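PDB 3LXQ: uncharacterized protein VP1736 from Vibrio parahaemolyticus, which is of unknown function but carries a sulfatase-family domain of the alkaline phosphatase clan, with a mixed beta sheet at its centre. Local coordinates for residues 427-430 and 431-435; 436-440 and 441-445. All coordinates share one frame; numbering follows the deposited sequence.

Contact 1 of 2, residues 427-430 and 431-435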
loop_
_atom_site.group_PDB
_atom_site.type_symbol
_atom_site.label_atom_id
_atom_site.label_comp_id
_atom_site.label_asym_id
_atom_site.label_seq_id
_atom_site.Cartn_x
_atom_site.Cartn_y
_atom_site.Cartn_z
ATOM N N ARG A 427 -5.922 -22.698 -2.045
ATOM C CA ARG A 427 -5.990 -21.320 -2.525
ATOM C C ARG A 427 -4.997 -20.436 -1.748
ATOM O O ARG A 427 -4.328 -19.578 -2.321
ATOM C CB ARG A 427 -7.417 -20.781 -2.396
ATOM C CG ARG A 427 -7.539 -19.301 -2.744
ATOM C CD ARG A 427 -8.956 -18.818 -2.557
ATOM N NE ARG A 427 -9.420 -19.035 -1.195
ATOM C CZ ARG A 427 -10.687 -18.937 -0.808
ATOM N NH1 ARG A 427 -11.623 -18.615 -1.687
ATOM N NH2 ARG A 427 -11.014 -19.162 0.463
ATOM N N ALA A 428 -4.907 -20.674 -0.445
ATOM C CA ALA A 428 -3.986 -19.956 0.440
ATOM C C ALA A 428 -2.536 -20.288 0.091
ATOM O O ALA A 428 -1.711 -19.386 -0.092
ATOM C CB ALA A 428 -4.280 -20.308 1.897
ATOM N N LYS A 429 -2.242 -21.586 0.007
ATOM C CA LYS A 429 -0.905 -22.085 -0.359
ATOM C C LYS A 429 -0.472 -21.541 -1.722
ATOM O O LYS A 429 0.640 -21.012 -1.872
ATOM C CB LYS A 429 -0.864 -23.631 -0.311
ATOM C CG LYS A 429 0.533 -24.251 -0.330
ATOM C CD LYS A 429 0.481 -25.770 -0.103
ATOM C CE LYS A 429 1.773 -26.461 -0.574
ATOM N NZ LYS A 429 1.643 -27.953 -0.682
ATOM N N ALA A 430 -1.365 -21.635 -2.705
ATOM C CA ALA A 430 -1.086 -21.139 -4.053
ATOM C C ALA A 430 -0.685 -19.652 -4.042
ATOM O O ALA A 430 0.284 -19.252 -4.700
ATOM C CB ALA A 430 -2.284 -21.371 -4.960
ATOM N N ASN A 431 -1.424 -18.845 -3.288
ATOM C CA ASN A 431 -1.117 -17.424 -3.158
ATOM C C ASN A 431 0.144 -17.125 -2.318
ATOM O O ASN A 431 0.867 -16.173 -2.604
ATOM C CB ASN A 431 -2.341 -16.654 -2.667
ATOM C CG ASN A 431 -3.356 -16.417 -3.778
ATOM O OD1 ASN A 431 -3.135 -15.600 -4.682
ATOM N ND2 ASN A 431 -4.473 -17.122 -3.715
ATOM N N ALA A 432 0.405 -17.959 -1.309
ATOM C CA ALA A 432 1.643 -17.905 -0.524
ATOM C C ALA A 432 2.895 -18.091 -1.382
ATOM O O ALA A 432 3.940 -17.510 -1.098
ATOM C CB ALA A 432 1.622 -18.972 0.575
ATOM N N LEU A 433 2.787 -18.926 -2.412
ATOM C CA LEU A 433 3.925 -19.309 -3.246
ATOM C C LEU A 433 4.194 -18.380 -4.416
ATOM O O LEU A 433 5.295 -18.396 -4.986
ATOM C CB LEU A 433 3.699 -20.711 -3.809
ATOM C CG LEU A 433 3.678 -21.885 -2.843
ATOM C CD1 LEU A 433 3.216 -23.142 -3.570
ATOM C CD2 LEU A 433 5.055 -22.094 -2.223
ATOM N N PHE A 434 3.190 -17.597 -4.801
ATOM C CA PHE A 434 3.234 -16.927 -6.103
ATOM C C PHE A 434 4.408 -15.955 -6.260
ATOM O O PHE A 434 5.187 -16.080 -7.207
ATOM C CB PHE A 434 1.898 -16.241 -6.445
ATOM C CG PHE A 434 1.965 -15.388 -7.680
ATOM C CD1 PHE A 434 2.098 -15.972 -8.932
ATOM C CD2 PHE A 434 1.922 -14.004 -7.588
ATOM C CE1 PHE A 434 2.174 -15.195 -10.072
ATOM C CE2 PHE A 434 2.002 -13.215 -8.727
ATOM C CZ PHE A 434 2.129 -13.816 -9.980
ATOM N N ALA A 435 4.534 -15.002 -5.340
ATOM C CA ALA A 435 5.570 -13.979 -5.433
ATOM C C ALA A 435 6.963 -14.593 -5.478
ATOM O O ALA A 435 7.803 -14.177 -6.288
ATOM C CB ALA A 435 5.465 -12.987 -4.301
#
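Arg427 and Asn431 meet one turn apart on helix 422-441, in a local, buried contact within the middle of this long helix, which packs on the five-stranded antiparallel sheet that precedes it in the chain. The backbone oxygen of Arg427 is held twice by the same residue. Asn431 N donates to Arg427 O at 3.1 Å as the ordinary helical bond, and the side-chain amide adds a shorter one, Asn431 ND2 to Arg427 O at 2.8 Å. The two donors come from opposite faces of the carbonyl plane. With CG beside its own backbone N (chi1 -78°), the short asparagine side chain folds back along the helix, which is how its amide reaches a carbonyl four residues earlier; the bond is bent, with an N-H...O angle of 146°. Asn431 ND2 also donates to Ser60 OG of helix 50-61, so a polar group can be buried here between two helices. The Arg427 side chain crosses that of Asn431 at a slant, its CG 3.9 Å from Asn431 ND2, with the guanidinium and amide planes 41° apart.

On another flank of the helix, the Leu433 side chain lies close beside Lys429 O, its CG at 3.3 Å from this atom, which accepts from Leu433 N. The extended aliphatic chain of Lys429 runs near the leucine, CG to CD1 4.4 Å, and carries NZ out to Lys47 O. Small alanines suit the tightly covered flanks: Ala428 lies against Val395 and Ala432 against Leu397, both of strand 394-398, while Ala430 faces Leu56 of helix 50-61. Together these features are characteristic of a largely buried alpha helix packed between an antiparallel sheet and helix 50-61, with an asparagine side chain doubling one i to i+4 backbone bond.

Contact 2 of 2, residues 436-440 and 441-445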
loop_
_atom_site.group_PDB
_atom_site.type_symbol
_atom_site.label_atom_id
_atom_site.label_comp_id
_atom_site.label_asym_id
_atom_site.label_seq_id
_atom_site.Cartn_x
_atom_site.Cartn_y
_atom_site.Cartn_z
ATOM N N SER A 436 7.191 -15.590 -4.627
ATOM C CA SER A 436 8.457 -16.317 -4.585
ATOM C C SER A 436 8.790 -16.962 -5.944
ATOM O O SER A 436 9.919 -16.867 -6.420
ATOM C CB SER A 436 8.418 -17.354 -3.472
ATOM O OG SER A 436 9.620 -18.086 -3.408
ATOM N N LYS A 437 7.793 -17.566 -6.588
ATOM C CA LYS A 437 8.003 -18.177 -7.895
ATOM C C LYS A 437 8.084 -17.148 -9.025
ATOM O O LYS A 437 8.862 -17.317 -9.972
ATOM C CB LYS A 437 6.931 -19.235 -8.178
ATOM C CG LYS A 437 7.167 -20.577 -7.483
ATOM C CD LYS A 437 7.928 -21.528 -8.410
ATOM C CE LYS A 437 8.250 -22.856 -7.743
ATOM N NZ LYS A 437 9.539 -22.828 -6.977
ATOM N N ALA A 438 7.279 -16.090 -8.938
ATOM C CA ALA A 438 7.241 -15.058 -9.986
ATOM C C ALA A 438 8.567 -14.317 -10.046
ATOM O O ALA A 438 9.046 -13.954 -11.133
ATOM C CB ALA A 438 6.089 -14.077 -9.748
ATOM N N TYR A 439 9.141 -14.100 -8.862
ATOM C CA TYR A 439 10.455 -13.487 -8.721
ATOM C C TYR A 439 11.534 -14.362 -9.357
ATOM O O TYR A 439 12.284 -13.895 -10.214
ATOM C CB TYR A 439 10.778 -13.197 -7.245
ATOM C CG TYR A 439 12.166 -12.631 -7.054
ATOM C CD1 TYR A 439 13.206 -13.422 -6.573
ATOM C CD2 TYR A 439 12.448 -11.310 -7.395
ATOM C CE1 TYR A 439 14.489 -12.905 -6.424
ATOM C CE2 TYR A 439 13.720 -10.787 -7.256
ATOM C CZ TYR A 439 14.733 -11.584 -6.767
ATOM O OH TYR A 439 15.991 -11.054 -6.626
ATOM N N GLN A 440 11.598 -15.628 -8.939
ATOM C CA GLN A 440 12.522 -16.609 -9.516
ATOM C C GLN A 440 12.472 -16.686 -11.038
ATOM O O GLN A 440 13.506 -16.844 -11.681
ATOM C CB GLN A 440 12.236 -18.011 -8.977
ATOM C CG GLN A 440 12.582 -18.218 -7.525
ATOM C CD GLN A 440 12.329 -19.649 -7.072
ATOM O OE1 GLN A 440 12.588 -20.610 -7.811
ATOM N NE2 GLN A 440 11.826 -19.800 -5.848
ATOM N N ASN A 441 11.271 -16.580 -11.604
ATOM C CA ASN A 441 11.084 -16.851 -13.027
ATOM C C ASN A 441 10.853 -15.630 -13.909
ATOM O O ASN A 441 10.642 -15.768 -15.118
ATOM C CB ASN A 441 9.992 -17.899 -13.234
ATOM C CG ASN A 441 10.352 -19.237 -12.613
ATOM O OD1 ASN A 441 10.883 -20.114 -13.281
ATOM N ND2 ASN A 441 10.088 -19.385 -11.322
ATOM N N ASN A 442 10.929 -14.445 -13.305
ATOM C CA ASN A 442 10.778 -13.171 -14.021
ATOM C C ASN A 442 9.388 -12.999 -14.607
ATOM O O ASN A 442 9.222 -12.557 -15.751
ATOM C CB ASN A 442 11.851 -13.010 -15.106
ATOM C CG ASN A 442 13.238 -13.289 -14.584
ATOM O OD1 ASN A 442 13.819 -14.332 -14.877
ATOM N ND2 ASN A 442 13.764 -12.374 -13.771
ATOM N N TRP A 443 8.387 -13.324 -13.790
ATOM C CA TRP A 443 6.999 -13.263 -14.226
ATOM C C TRP A 443 6.387 -11.896 -13.995
ATOM O O TRP A 443 5.213 -11.681 -14.295
ATOM C CB TRP A 443 6.149 -14.333 -13.535
ATOM C CG TRP A 443 6.441 -15.748 -13.974
ATOM C CD1 TRP A 443 7.081 -16.154 -15.126
ATOM C CD2 TRP A 443 6.068 -16.946 -13.280
ATOM N NE1 TRP A 443 7.137 -17.532 -15.171
ATOM C CE2 TRP A 443 6.517 -18.041 -14.057
ATOM C CE3 TRP A 443 5.389 -17.201 -12.079
ATOM C CZ2 TRP A 443 6.319 -19.367 -13.662
ATOM C CZ3 TRP A 443 5.199 -18.521 -11.685
ATOM C CH2 TRP A 443 5.667 -19.586 -12.472
ATOM N N TYR A 444 7.191 -10.961 -13.507
ATOM C CA TYR A 444 6.647 -9.690 -13.082
ATOM C C TYR A 444 7.426 -8.498 -13.644
ATOM O O TYR A 444 7.617 -7.488 -12.964
ATOM C CB TYR A 444 6.534 -9.660 -11.548
ATOM C CG TYR A 444 5.304 -8.954 -11.028
ATOM C CD1 TYR A 444 4.060 -9.600 -10.979
ATOM C CD2 TYR A 444 5.378 -7.644 -10.562
ATOM C CE1 TYR A 444 2.926 -8.945 -10.485
ATOM C CE2 TYR A 444 4.264 -6.986 -10.067
ATOM C CZ TYR A 444 3.042 -7.639 -10.025
ATOM O OH TYR A 444 1.949 -6.956 -9.538
ATOM N N SER A 445 7.834 -8.623 -14.905
ATOM C CA SER A 445 8.593 -7.594 -15.592
ATOM C C SER A 445 7.686 -6.480 -16.103
ATOM O O SER A 445 6.466 -6.625 -16.127
ATOM C CB SER A 445 9.308 -8.215 -16.778
ATOM O OG SER A 445 8.400 -8.366 -17.850
#
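Trp443 turns back against the last turn of helix 422-441 and lays the six-membered part of its indole along Ala438 and Lys437. Its CE3 lies 3.5 Å from Ala438 CA, and the two beta carbons, Ala438 CB and Trp443 CB, pack at 3.8 Å; a methyl group is small enough to let the indole come this close. CZ3 reaches Lys437 CB at 4.0 Å, while Asn441 CB sits over one ring face, toward its rim. Asn441 also folds back onto the preceding turn: with chi1 at -63° its CG stands beside the backbone N, and ND2 points almost straight at Lys437 O, 2.8 Å away with an N-H...O angle of 178°. The acceptor lies in the amide plane, and Asn441 N binds the same oxygen.

The helix ends in a Schellman motif. Asn442 adopts positive phi (64°), a conformation asparagine tolerates better than most residues, and this brings Trp443 N onto a lone pair of Ala438 O at 2.8 Å; a weak bond joins Asn442 N to Tyr439 O at 3.4 Å. Lys437 sends its bent chain to a salt bridge with Glu42, and the Trp443 side chain touches Asn50 and Leu54 of helix 50-61. Beyond the cap, Tyr444 bonds through its hydroxyl to Thr142 O and its ring meets Phe144 and Phe162, tying the helix end to loops flanking helices 133-141 and 165-171.

Both contacts lie on helix 422-441, the last helix of the chain, and follow one another in series: contact 1 occupies its middle turns and contact 2 its C-terminal end and the loop beyond. Their centres are 13 Å apart, and they touch where Phe434 CE1 packs against Trp443 CE3 at 4.3 Å. Helix 50-61 borders both, and both reach the loop at Phe144, through Ala435 in contact 1 and Tyr444 in contact 2; contact 1 also meets the five-stranded antiparallel sheet, and Tyr444 also meets Phe162. The helix thus spans from the small C-terminal sheet toward the loops beside helices 133-141 and 165-171, joining parts of the fold far apart in sequence.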